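Local structure of GCN5-related N-acetyltransferase (Exiguobacterium sibiricum 255-15, 3GY9) at residues A[42-52]-A[63-71]; A[12-21]-A[32-40]. The protein probably transfers an acyl group from a coenzyme A thioester to an acceptor, as a GNAT-family acyltransferase, and binds coenzyme A. All coordinates share one frame; numbering follows the deposited sequence. Where two conformers were deposited one is given.

Contact 1 of 2, residues A[42-52]-A[63-71]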
loop_
_atom_site.group_PDB
_atom_site.type_symbol
_atom_site.label_atom_id
_atom_site.label_comp_id
_atom_site.label_asym_id
_atom_site.label_seq_id
_atom_site.Cartn_x
_atom_site.Cartn_y
_atom_site.Cartn_z
ATOM N N GLU A 42 -8.094 6.137 11.524
ATOM C CA GLU A 42 -7.366 5.011 10.943
ATOM C C GLU A 42 -5.925 5.452 10.901
ATOM O O GLU A 42 -5.472 6.069 9.941
ATOM C CB GLU A 42 -7.933 4.638 9.569
ATOM C CG GLU A 42 -9.335 4.071 9.678
ATOM C CD GLU A 42 -9.957 3.613 8.368
ATOM O OE1 GLU A 42 -9.559 4.097 7.286
ATOM O OE2 GLU A 42 -10.896 2.801 8.427
ATOM N N SER A 43 -5.231 5.168 11.992
ATOM C CA SER A 43 -3.897 5.683 12.246
ATOM C C SER A 43 -2.793 4.781 11.705
ATOM O O SER A 43 -1.636 5.206 11.644
ATOM C CB SER A 43 -3.689 5.828 13.761
ATOM O OG SER A 43 -3.569 4.559 14.390
ATOM N N PHE A 44 -3.134 3.539 11.374
ATOM C CA PHE A 44 -2.135 2.542 10.960
ATOM C C PHE A 44 -1.040 2.324 12.026
ATOM O O PHE A 44 0.074 1.906 11.679
ATOM C CB PHE A 44 -1.536 2.937 9.589
ATOM C CG PHE A 44 -2.550 2.915 8.481
ATOM C CD1 PHE A 44 -2.814 1.753 7.773
ATOM C CD2 PHE A 44 -3.303 4.047 8.187
ATOM C CE1 PHE A 44 -3.790 1.718 6.786
ATOM C CE2 PHE A 44 -4.280 4.000 7.207
ATOM C CZ PHE A 44 -4.519 2.854 6.513
ATOM N N GLN A 45 -1.360 2.579 13.295
ATOM C CA GLN A 45 -0.413 2.426 14.394
ATOM C C GLN A 45 -0.716 1.196 15.249
ATOM O O GLN A 45 0.093 0.845 16.101
ATOM C CB GLN A 45 -0.422 3.654 15.307
ATOM C CG GLN A 45 -0.043 4.967 14.621
ATOM C CD GLN A 45 1.278 4.882 13.876
ATOM O OE1 GLN A 45 2.328 4.610 14.473
ATOM N NE2 GLN A 45 1.240 5.106 12.575
ATOM N N GLU A 46 -1.884 0.583 15.094
ATOM C CA GLU A 46 -2.278 -0.484 15.998
ATOM C C GLU A 46 -1.749 -1.819 15.489
ATOM O O GLU A 46 -1.206 -1.924 14.378
ATOM C CB GLU A 46 -3.801 -0.518 16.122
ATOM C CG GLU A 46 -4.419 0.792 16.617
ATOM C CD GLU A 46 -3.955 1.197 18.008
ATOM O OE1 GLU A 46 -3.600 0.308 18.809
ATOM O OE2 GLU A 46 -3.944 2.414 18.301
ATOM N N ASP A 47 -1.901 -2.850 16.314
ATOM C CA ASP A 47 -1.583 -4.186 15.859
ATOM C C ASP A 47 -2.374 -4.485 14.595
ATOM O O ASP A 47 -3.549 -4.133 14.492
ATOM C CB ASP A 47 -1.944 -5.226 16.914
ATOM C CG ASP A 47 -1.067 -5.148 18.148
ATOM O OD1 ASP A 47 0.035 -4.564 18.082
ATOM O OD2 ASP A 47 -1.494 -5.699 19.182
ATOM N N GLY A 48 -1.738 -5.172 13.659
ATOM C CA GLY A 48 -2.410 -5.627 12.447
ATOM C C GLY A 48 -2.534 -4.581 11.374
ATOM O O GLY A 48 -3.233 -4.782 10.389
ATOM N N GLU A 49 -1.817 -3.480 11.530
ATOM C CA GLU A 49 -1.824 -2.449 10.491
ATOM C C GLU A 49 -0.482 -1.731 10.454
ATOM O O GLU A 49 0.277 -1.750 11.430
ATOM C CB GLU A 49 -2.986 -1.473 10.702
ATOM C CG GLU A 49 -3.080 -0.943 12.098
ATOM C CD GLU A 49 -4.270 -0.052 12.388
ATOM O OE1 GLU A 49 -5.411 -0.322 11.938
ATOM O OE2 GLU A 49 -4.060 0.907 13.137
ATOM N N ALA A 50 -0.178 -1.150 9.308
ATOM C CA ALA A 50 1.019 -0.329 9.154
ATOM C C ALA A 50 0.867 0.539 7.922
ATOM O O ALA A 50 0.179 0.166 6.958
ATOM C CB ALA A 50 2.232 -1.199 9.004
HETATM N N MSE A 51 1.560 1.683 7.932
HETATM C CA MSE A 51 1.657 2.544 6.771
HETATM C C MSE A 51 3.128 2.764 6.515
HETATM O O MSE A 51 3.899 3.007 7.464
HETATM C CB MSE A 51 0.989 3.882 7.022
HETATM C CG MSE A 51 1.027 4.864 5.872
HETATM SE SE MSE A 51 0.343 4.182 4.155
HETATM C CE MSE A 51 -1.310 3.490 4.785
ATOM N N PHE A 52 3.511 2.669 5.242
ATOM C CA PHE A 52 4.897 2.889 4.845
ATOM C C PHE A 52 5.035 4.051 3.886
ATOM O O PHE A 52 4.109 4.382 3.157
ATOM C CB PHE A 52 5.470 1.632 4.181
ATOM C CG PHE A 52 5.436 0.438 5.064
ATOM C CD1 PHE A 52 6.400 0.265 6.040
ATOM C CD2 PHE A 52 4.442 -0.518 4.930
ATOM C CE1 PHE A 52 6.361 -0.837 6.883
ATOM C CE2 PHE A 52 4.403 -1.633 5.780
ATOM C CZ PHE A 52 5.373 -1.787 6.749
ATOM N N ALA A 63 6.502 7.801 -2.347
ATOM C CA ALA A 63 5.385 6.861 -2.374
ATOM C C ALA A 63 4.906 6.577 -0.974
ATOM O O ALA A 63 5.625 6.784 0.004
ATOM C CB ALA A 63 5.803 5.564 -3.012
ATOM N N CYS A 64 3.669 6.097 -0.900
ATOM C CA CYS A 64 3.147 5.585 0.348
ATOM C C CYS A 64 2.336 4.330 0.074
ATOM O O CYS A 64 1.932 4.098 -1.059
ATOM C CB CYS A 64 2.269 6.648 1.042
ATOM S SG CYS A 64 0.828 7.185 0.117
ATOM N N GLY A 65 2.083 3.566 1.139
ATOM C CA GLY A 65 1.207 2.394 1.032
ATOM C C GLY A 65 1.288 1.561 2.284
ATOM O O GLY A 65 2.323 1.492 2.926
ATOM N N GLY A 66 0.192 0.887 2.605
ATOM C CA GLY A 66 0.170 0.123 3.824
ATOM C C GLY A 66 -0.925 -0.889 3.827
ATOM O O GLY A 66 -1.427 -1.284 2.783
ATOM N N TYR A 67 -1.281 -1.325 5.027
ATOM C CA TYR A 67 -2.311 -2.345 5.191
ATOM C C TYR A 67 -2.991 -2.207 6.540
ATOM O O TYR A 67 -2.455 -1.614 7.483
ATOM C CB TYR A 67 -1.703 -3.755 5.050
ATOM C CG TYR A 67 -0.814 -4.128 6.199
ATOM C CD1 TYR A 67 0.551 -3.819 6.188
ATOM C CD2 TYR A 67 -1.326 -4.780 7.316
ATOM C CE1 TYR A 67 1.372 -4.150 7.266
ATOM C CE2 TYR A 67 -0.510 -5.101 8.407
ATOM C CZ TYR A 67 0.845 -4.782 8.369
ATOM O OH TYR A 67 1.632 -5.114 9.469
HETATM N N MSE A 68 -4.198 -2.747 6.610
HETATM C CA MSE A 68 -4.941 -2.838 7.847
HETATM C C MSE A 68 -6.007 -3.924 7.707
HETATM O O MSE A 68 -6.103 -4.585 6.683
HETATM C CB MSE A 68 -5.553 -1.480 8.213
HETATM C CG MSE A 68 -6.572 -0.958 7.227
HETATM SE SE MSE A 68 -7.406 0.710 7.786
HETATM C CE MSE A 68 -8.609 -0.039 9.076
ATOM N N LYS A 69 -6.791 -4.131 8.755
ATOM C CA LYS A 69 -7.803 -5.150 8.716
ATOM C C LYS A 69 -8.876 -4.820 7.685
ATOM O O LYS A 69 -9.326 -3.681 7.596
ATOM C CB LYS A 69 -8.431 -5.294 10.105
ATOM C CG LYS A 69 -9.359 -6.478 10.201
ATOM C CD LYS A 69 -10.031 -6.582 11.563
ATOM C CE LYS A 69 -11.139 -7.631 11.548
ATOM N NZ LYS A 69 -12.197 -7.323 10.525
ATOM N N GLN A 70 -9.295 -5.829 6.917
ATOM C CA GLN A 70 -10.442 -5.696 6.018
ATOM C C GLN A 70 -11.698 -5.844 6.834
ATOM O O GLN A 70 -11.892 -6.845 7.488
ATOM C CB GLN A 70 -10.403 -6.756 4.923
ATOM C CG GLN A 70 -11.679 -6.844 4.068
ATOM C CD GLN A 70 -11.940 -5.593 3.271
ATOM O OE1 GLN A 70 -11.064 -5.065 2.604
ATOM N NE2 GLN A 70 -13.170 -5.103 3.335
ATOM N N SER A 71 -12.544 -4.828 6.806
ATOM C CA SER A 71 -13.778 -4.858 7.571
ATOM C C SER A 71 -14.694 -5.942 7.040
ATOM O O SER A 71 -14.768 -6.173 5.829
ATOM C CB SER A 71 -14.484 -3.508 7.495
ATOM O OG SER A 71 -14.771 -3.169 6.152
HETATM O O HOH W 1 -6.716 -2.645 11.352
HETATM O O HOH W 2 2.031 -4.098 12.605
#
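One face of the Y67 ring covers the backbone of E49 and A50, with A50 N 3.8 Å above the ring plane, over its centre. A50 CB touches Y67 CE1 at 3.5 Å. Y67 CG sits between its own backbone N and carbonyl carbon (chi1 70°), which turns the ring back over the neighbouring strand, while OH is hydrogen-bonded to E104 of helix 93-105. An alanine at this position is likely to uncover the backbone at E49 and A50 and to leave E104 without its phenol partner.

Around F44 the contacts differ by side. M51 CE stands 3.5 Å above the F44 ring plane, over its centre, whereas Y67 O meets the edge in plane, 3.4 Å from F44 CD1. The side chain of selenomethionine M68 crosses F44 at about a right angle, its SE 4.4 Å from the F44 centroid and 40° off the ring normal, an oblique Met-aromatic contact. Beyond it, M68 CE packs 3.7 Å from E42 OE2, in a carboxylate that is salt-bridged to R80. Selenomethionine M51, bent at chi2 and chi3, lays its SE 3.4 Å from G65 C; a CB on neighbouring G66 would clash with A50 O.

Paired bonds join A50 with Y67 (Y67 N to A50 O 2.8 Å) and F52 with G65. With the strand segments at 167°, this is the antiparallel hairpin that precedes the CoA-binding strand in the GNAT fold.

Contact 2 of 2, residues A[12-21]-A[32-40]. With SO4 (sulfate ion), chain F; SO4 (sulfate ion), chain C; SO4 (sulfate ion), chain D; SO4 (sulfate ion), chain E.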
loop_
_atom_site.group_PDB
_atom_site.type_symbol
_atom_site.label_atom_id
_atom_site.label_comp_id
_atom_site.label_asym_id
_atom_site.label_seq_id
_atom_site.Cartn_x
_atom_site.Cartn_y
_atom_site.Cartn_z
ATOM N N PHE A 12 3.049 10.781 11.428
ATOM C CA PHE A 12 2.605 11.365 10.157
ATOM C C PHE A 12 3.057 12.810 10.006
ATOM O O PHE A 12 3.237 13.307 8.897
ATOM C CB PHE A 12 1.083 11.303 10.042
ATOM C CG PHE A 12 0.570 9.968 9.587
ATOM C CD1 PHE A 12 0.560 9.633 8.249
ATOM C CD2 PHE A 12 0.090 9.056 10.507
ATOM C CE1 PHE A 12 0.104 8.388 7.834
ATOM C CE2 PHE A 12 -0.394 7.827 10.084
ATOM C CZ PHE A 12 -0.371 7.497 8.767
ATOM N N ASP A 13 3.212 13.502 11.120
ATOM C CA ASP A 13 3.493 14.922 11.070
ATOM C C ASP A 13 4.981 15.247 10.816
ATOM O O ASP A 13 5.375 16.411 10.800
ATOM C CB ASP A 13 2.960 15.587 12.339
ATOM C CG ASP A 13 1.464 15.373 12.520
ATOM O OD1 ASP A 13 0.718 15.721 11.587
ATOM O OD2 ASP A 13 1.036 14.823 13.563
ATOM N N GLY A 14 5.791 14.217 10.586
ATOM C CA GLY A 14 7.214 14.410 10.368
ATOM C C GLY A 14 7.639 14.338 8.910
ATOM O O GLY A 14 8.837 14.280 8.637
ATOM N N TYR A 15 6.687 14.345 7.982
ATOM C CA TYR A 15 6.982 14.256 6.541
ATOM C C TYR A 15 6.311 15.383 5.822
ATOM O O TYR A 15 5.232 15.840 6.236
ATOM C CB TYR A 15 6.437 12.961 5.940
ATOM C CG TYR A 15 6.940 11.713 6.599
ATOM C CD1 TYR A 15 8.143 11.125 6.212
ATOM C CD2 TYR A 15 6.227 11.133 7.649
ATOM C CE1 TYR A 15 8.608 9.962 6.840
ATOM C CE2 TYR A 15 6.683 9.987 8.275
ATOM C CZ TYR A 15 7.859 9.414 7.870
ATOM O OH TYR A 15 8.281 8.287 8.520
ATOM N N ASN A 16 6.905 15.826 4.715
ATOM C CA ASN A 16 6.198 16.756 3.836
ATOM C C ASN A 16 5.351 15.976 2.857
ATOM O O ASN A 16 5.870 15.417 1.888
ATOM C CB ASN A 16 7.173 17.647 3.083
ATOM C CG ASN A 16 6.466 18.700 2.224
ATOM O OD1 ASN A 16 5.227 18.792 2.259
ATOM N ND2 ASN A 16 7.234 19.506 1.471
ATOM N N TRP A 17 4.049 15.958 3.105
ATOM C CA TRP A 17 3.102 15.224 2.265
ATOM C C TRP A 17 2.546 16.034 1.109
ATOM O O TRP A 17 1.803 15.498 0.282
ATOM C CB TRP A 17 1.893 14.773 3.098
ATOM C CG TRP A 17 2.225 13.806 4.167
ATOM C CD1 TRP A 17 2.375 14.079 5.490
ATOM C CD2 TRP A 17 2.453 12.402 4.010
ATOM N NE1 TRP A 17 2.678 12.922 6.172
ATOM C CE2 TRP A 17 2.742 11.880 5.284
ATOM C CE3 TRP A 17 2.447 11.536 2.917
ATOM C CZ2 TRP A 17 3.003 10.526 5.493
ATOM C CZ3 TRP A 17 2.713 10.183 3.132
ATOM C CH2 TRP A 17 2.991 9.702 4.405
ATOM N N LEU A 18 2.836 17.330 1.064
ATOM C CA LEU A 18 2.202 18.192 0.058
ATOM C C LEU A 18 2.441 17.739 -1.384
ATOM O O LEU A 18 1.507 17.763 -2.187
ATOM C CB LEU A 18 2.560 19.654 0.244
ATOM C CG LEU A 18 1.821 20.291 1.401
ATOM C CD1 LEU A 18 2.257 21.735 1.516
ATOM C CD2 LEU A 18 0.288 20.193 1.234
ATOM N N PRO A 19 3.688 17.386 -1.740
ATOM C CA PRO A 19 3.860 16.914 -3.127
ATOM C C PRO A 19 2.999 15.710 -3.499
ATOM O O PRO A 19 2.367 15.700 -4.559
ATOM C CB PRO A 19 5.345 16.580 -3.199
ATOM C CG PRO A 19 5.977 17.429 -2.142
ATOM C CD PRO A 19 4.980 17.530 -1.036
ATOM N N LEU A 20 2.936 14.731 -2.609
ATOM C CA LEU A 20 2.123 13.527 -2.825
ATOM C C LEU A 20 0.629 13.875 -2.917
ATOM O O LEU A 20 -0.103 13.353 -3.770
ATOM C CB LEU A 20 2.383 12.508 -1.703
ATOM C CG LEU A 20 2.399 11.035 -2.087
ATOM C CD1 LEU A 20 3.479 10.720 -3.077
ATOM C CD2 LEU A 20 2.563 10.208 -0.828
ATOM N N LEU A 21 0.188 14.783 -2.052
ATOM C CA LEU A 21 -1.203 15.253 -2.072
ATOM C C LEU A 21 -1.529 15.962 -3.378
ATOM O O LEU A 21 -2.589 15.748 -3.979
ATOM C CB LEU A 21 -1.467 16.204 -0.908
ATOM C CG LEU A 21 -1.661 15.539 0.442
ATOM C CD1 LEU A 21 -1.540 16.537 1.597
ATOM C CD2 LEU A 21 -3.041 14.881 0.477
ATOM N N VAL A 32 -4.571 9.429 -1.201
ATOM C CA VAL A 32 -3.587 10.000 -0.281
ATOM C C VAL A 32 -4.282 11.004 0.646
ATOM O O VAL A 32 -4.064 11.000 1.868
ATOM C CB VAL A 32 -2.414 10.684 -1.016
ATOM C CG1 VAL A 32 -1.421 11.265 -0.021
ATOM C CG2 VAL A 32 -1.723 9.695 -1.935
ATOM N N GLU A 33 -5.143 11.834 0.068
ATOM C CA GLU A 33 -5.934 12.769 0.856
ATOM C C GLU A 33 -6.766 12.045 1.912
ATOM O O GLU A 33 -6.819 12.477 3.064
ATOM C CB GLU A 33 -6.863 13.541 -0.065
ATOM C CG GLU A 33 -7.559 14.699 0.584
ATOM C CD GLU A 33 -8.014 15.711 -0.449
ATOM O OE1 GLU A 33 -8.793 15.317 -1.340
ATOM O OE2 GLU A 33 -7.566 16.882 -0.389
ATOM N N ARG A 34 -7.434 10.953 1.531
ATOM C CA ARG A 34 -8.269 10.205 2.459
ATOM C C ARG A 34 -7.430 9.656 3.604
ATOM O O ARG A 34 -7.802 9.768 4.783
ATOM C CB ARG A 34 -8.979 9.057 1.733
ATOM C CG ARG A 34 -10.134 9.481 0.867
ATOM C CD ARG A 34 -11.069 8.297 0.538
ATOM N NE ARG A 34 -10.742 7.585 -0.700
ATOM C CZ ARG A 34 -9.878 6.571 -0.836
ATOM N NH1 ARG A 34 -9.172 6.092 0.192
ATOM N NH2 ARG A 34 -9.706 6.026 -2.033
HETATM N N MSE A 35 -6.289 9.072 3.265
HETATM C CA MSE A 35 -5.393 8.483 4.255
HETATM C C MSE A 35 -5.005 9.534 5.293
HETATM O O MSE A 35 -5.061 9.300 6.504
HETATM C CB MSE A 35 -4.134 7.937 3.565
HETATM C CG MSE A 35 -3.274 7.038 4.432
HETATM SE SE MSE A 35 -1.856 7.990 5.330
HETATM C CE MSE A 35 -0.652 8.108 3.850
ATOM N N LEU A 36 -4.587 10.690 4.813
ATOM C CA LEU A 36 -4.042 11.691 5.735
ATOM C C LEU A 36 -5.116 12.421 6.492
ATOM O O LEU A 36 -4.978 12.671 7.733
ATOM C CB LEU A 36 -3.170 12.673 4.979
ATOM C CG LEU A 36 -1.906 12.024 4.407
ATOM C CD1 LEU A 36 -1.245 12.966 3.410
ATOM C CD2 LEU A 36 -0.894 11.641 5.470
ATOM N N ARG A 37 -6.235 12.717 5.826
ATOM C CA ARG A 37 -7.352 13.361 6.527
ATOM C C ARG A 37 -7.937 12.475 7.617
ATOM O O ARG A 37 -8.293 12.987 8.656
ATOM C CB ARG A 37 -8.440 13.813 5.563
ATOM C CG ARG A 37 -8.008 14.973 4.680
ATOM C CD ARG A 37 -9.128 15.378 3.720
ATOM N NE ARG A 37 -8.759 16.597 3.005
ATOM C CZ ARG A 37 -9.494 17.174 2.057
ATOM N NH1 ARG A 37 -10.643 16.646 1.684
ATOM N NH2 ARG A 37 -9.052 18.281 1.472
ATOM N N ASN A 38 -7.982 11.164 7.396
ATOM C CA ASN A 38 -8.632 10.234 8.326
ATOM C C ASN A 38 -7.654 9.597 9.330
ATOM O O ASN A 38 -8.025 8.667 10.042
ATOM C CB ASN A 38 -9.378 9.151 7.535
ATOM C CG ASN A 38 -10.532 9.723 6.721
ATOM O OD1 ASN A 38 -11.144 10.710 7.128
ATOM N ND2 ASN A 38 -10.828 9.116 5.576
ATOM N N ARG A 39 -6.427 10.123 9.411
ATOM C CA ARG A 39 -5.397 9.488 10.229
ATOM C C ARG A 39 -5.635 9.452 11.738
ATOM O O ARG A 39 -4.969 8.671 12.433
ATOM C CB ARG A 39 -4.011 10.060 9.915
ATOM C CG ARG A 39 -3.782 11.434 10.462
ATOM C CD ARG A 39 -2.491 11.985 9.864
ATOM N NE ARG A 39 -2.058 13.218 10.502
ATOM C CZ ARG A 39 -2.574 14.419 10.242
ATOM N NH1 ARG A 39 -3.553 14.574 9.367
ATOM N NH2 ARG A 39 -2.090 15.486 10.866
ATOM N N ARG A 40 -6.583 10.220 12.268
ATOM C CA ARG A 40 -6.929 10.070 13.695
ATOM C C ARG A 40 -7.725 8.808 13.968
ATOM O O ARG A 40 -7.526 8.158 14.999
ATOM C CB ARG A 40 -7.695 11.291 14.214
ATOM C CG ARG A 40 -6.824 12.540 14.255
ATOM C CD ARG A 40 -7.620 13.767 14.604
ATOM N NE ARG A 40 -8.710 13.965 13.650
ATOM C CZ ARG A 40 -9.916 14.443 13.961
ATOM N NH1 ARG A 40 -10.212 14.789 15.197
ATOM N NH2 ARG A 40 -10.834 14.575 13.013
HETATM S S SO4 F . -10.959 6.174 4.047
HETATM O O1 SO4 F . -10.609 5.952 2.643
HETATM O O2 SO4 F . -9.807 6.793 4.699
HETATM O O3 SO4 F . -11.363 4.893 4.646
HETATM O O4 SO4 F . -12.075 7.105 4.130
HETATM S S SO4 C . 10.718 17.988 1.076
HETATM O O1 SO4 C . 11.787 18.508 0.233
HETATM O O2 SO4 C . 11.258 16.971 1.967
HETATM O O3 SO4 C . 9.694 17.391 0.228
HETATM O O4 SO4 C . 10.133 19.060 1.872
HETATM S S SO4 D . -9.228 7.306 -5.221
HETATM O O1 SO4 D . -9.878 8.165 -6.211
HETATM O O2 SO4 D . -7.775 7.386 -5.339
HETATM O O3 SO4 D . -9.669 5.924 -5.400
HETATM O O4 SO4 D . -9.633 7.773 -3.898
HETATM S S SO4 E . -7.876 2.064 -0.500
HETATM O O1 SO4 E . -6.640 2.604 -1.073
HETATM O O2 SO4 E . -8.693 3.129 0.071
HETATM O O3 SO4 E . -7.561 1.078 0.521
HETATM O O4 SO4 E . -8.644 1.374 -1.545
HETATM O O HOH W 3 -1.129 13.273 13.073
#
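R39 runs past F12 in the opposite direction and ends on D13. Its CB stands 4.2 Å above the F12 ring plane, offset toward the rim. With CG between the backbone N and the carbonyl carbon (chi1 74°) and the chain then extended to NE, the methylenes are carried along the phenylalanine, and R39 CD comes within 3.6 Å of F12 CB. R39 NE donates to a water oxygen at 2.7 Å, which in turn donates to D13 OD2. At the tip the two terminal nitrogens diverge. R39 NH1 donates to L36 O at 2.9 Å, with that oxygen lying in the guanidinium plane, which ties the group back to the last turn of helix 31-37, which precedes it. R39 NH2 reaches the syn lone pair of D13 OD1 at 2.9 Å; the hydrogen bond within this salt bridge is bent, 137° at the hydrogen, and the oxygen is tilted from the guanidinium plane. Direct and water-mediated links thus engage both carboxylate oxygens.

Deeper in, L36 CD2 sits 3.7 Å from the centroid of the W17 five-membered ring and 12° off its normal, a CH-pi contact over the face; Y15 CB lies over the opposite face, toward its rim. W17 NE1 donates in its ring plane to F12 O at 2.8 Å, fixing the rotation of the indole. L21 CD2 completes the packing against E33 CA at 3.6 Å.

The contact joins the approach to helix 18-26 and its first turn with helix 31-37 and the residues after it, and both pack on the sheet: F12 on M51 and W17 on V53 of strand 50-55, W17 and L20 on C64 of strand 61-69, L20 and V32 on Y83 of strand 76-84.

Overall arrangement
Both segments of contact 2 precede those of contact 1 in the sequence, and strand 50-55 is the next regular element after helix 31-37. Their centres lie 13 Å apart, but the two touch: C64 SG is 3.6 Å from L20 CD2, and S43 O is 3.3 Å from F12 CE2. The helical layer of contact 2 therefore rests on the hairpin of contact 1. Both come near the coenzyme A site at one end. The side chain of A63 is about 4 Å from that of V84, a CoA-binding residue, and the side chain of L20 is about 8 Å from the bound coenzyme A. Neither contact supplies a residue of the observed CoA pocket; they form structure beside it.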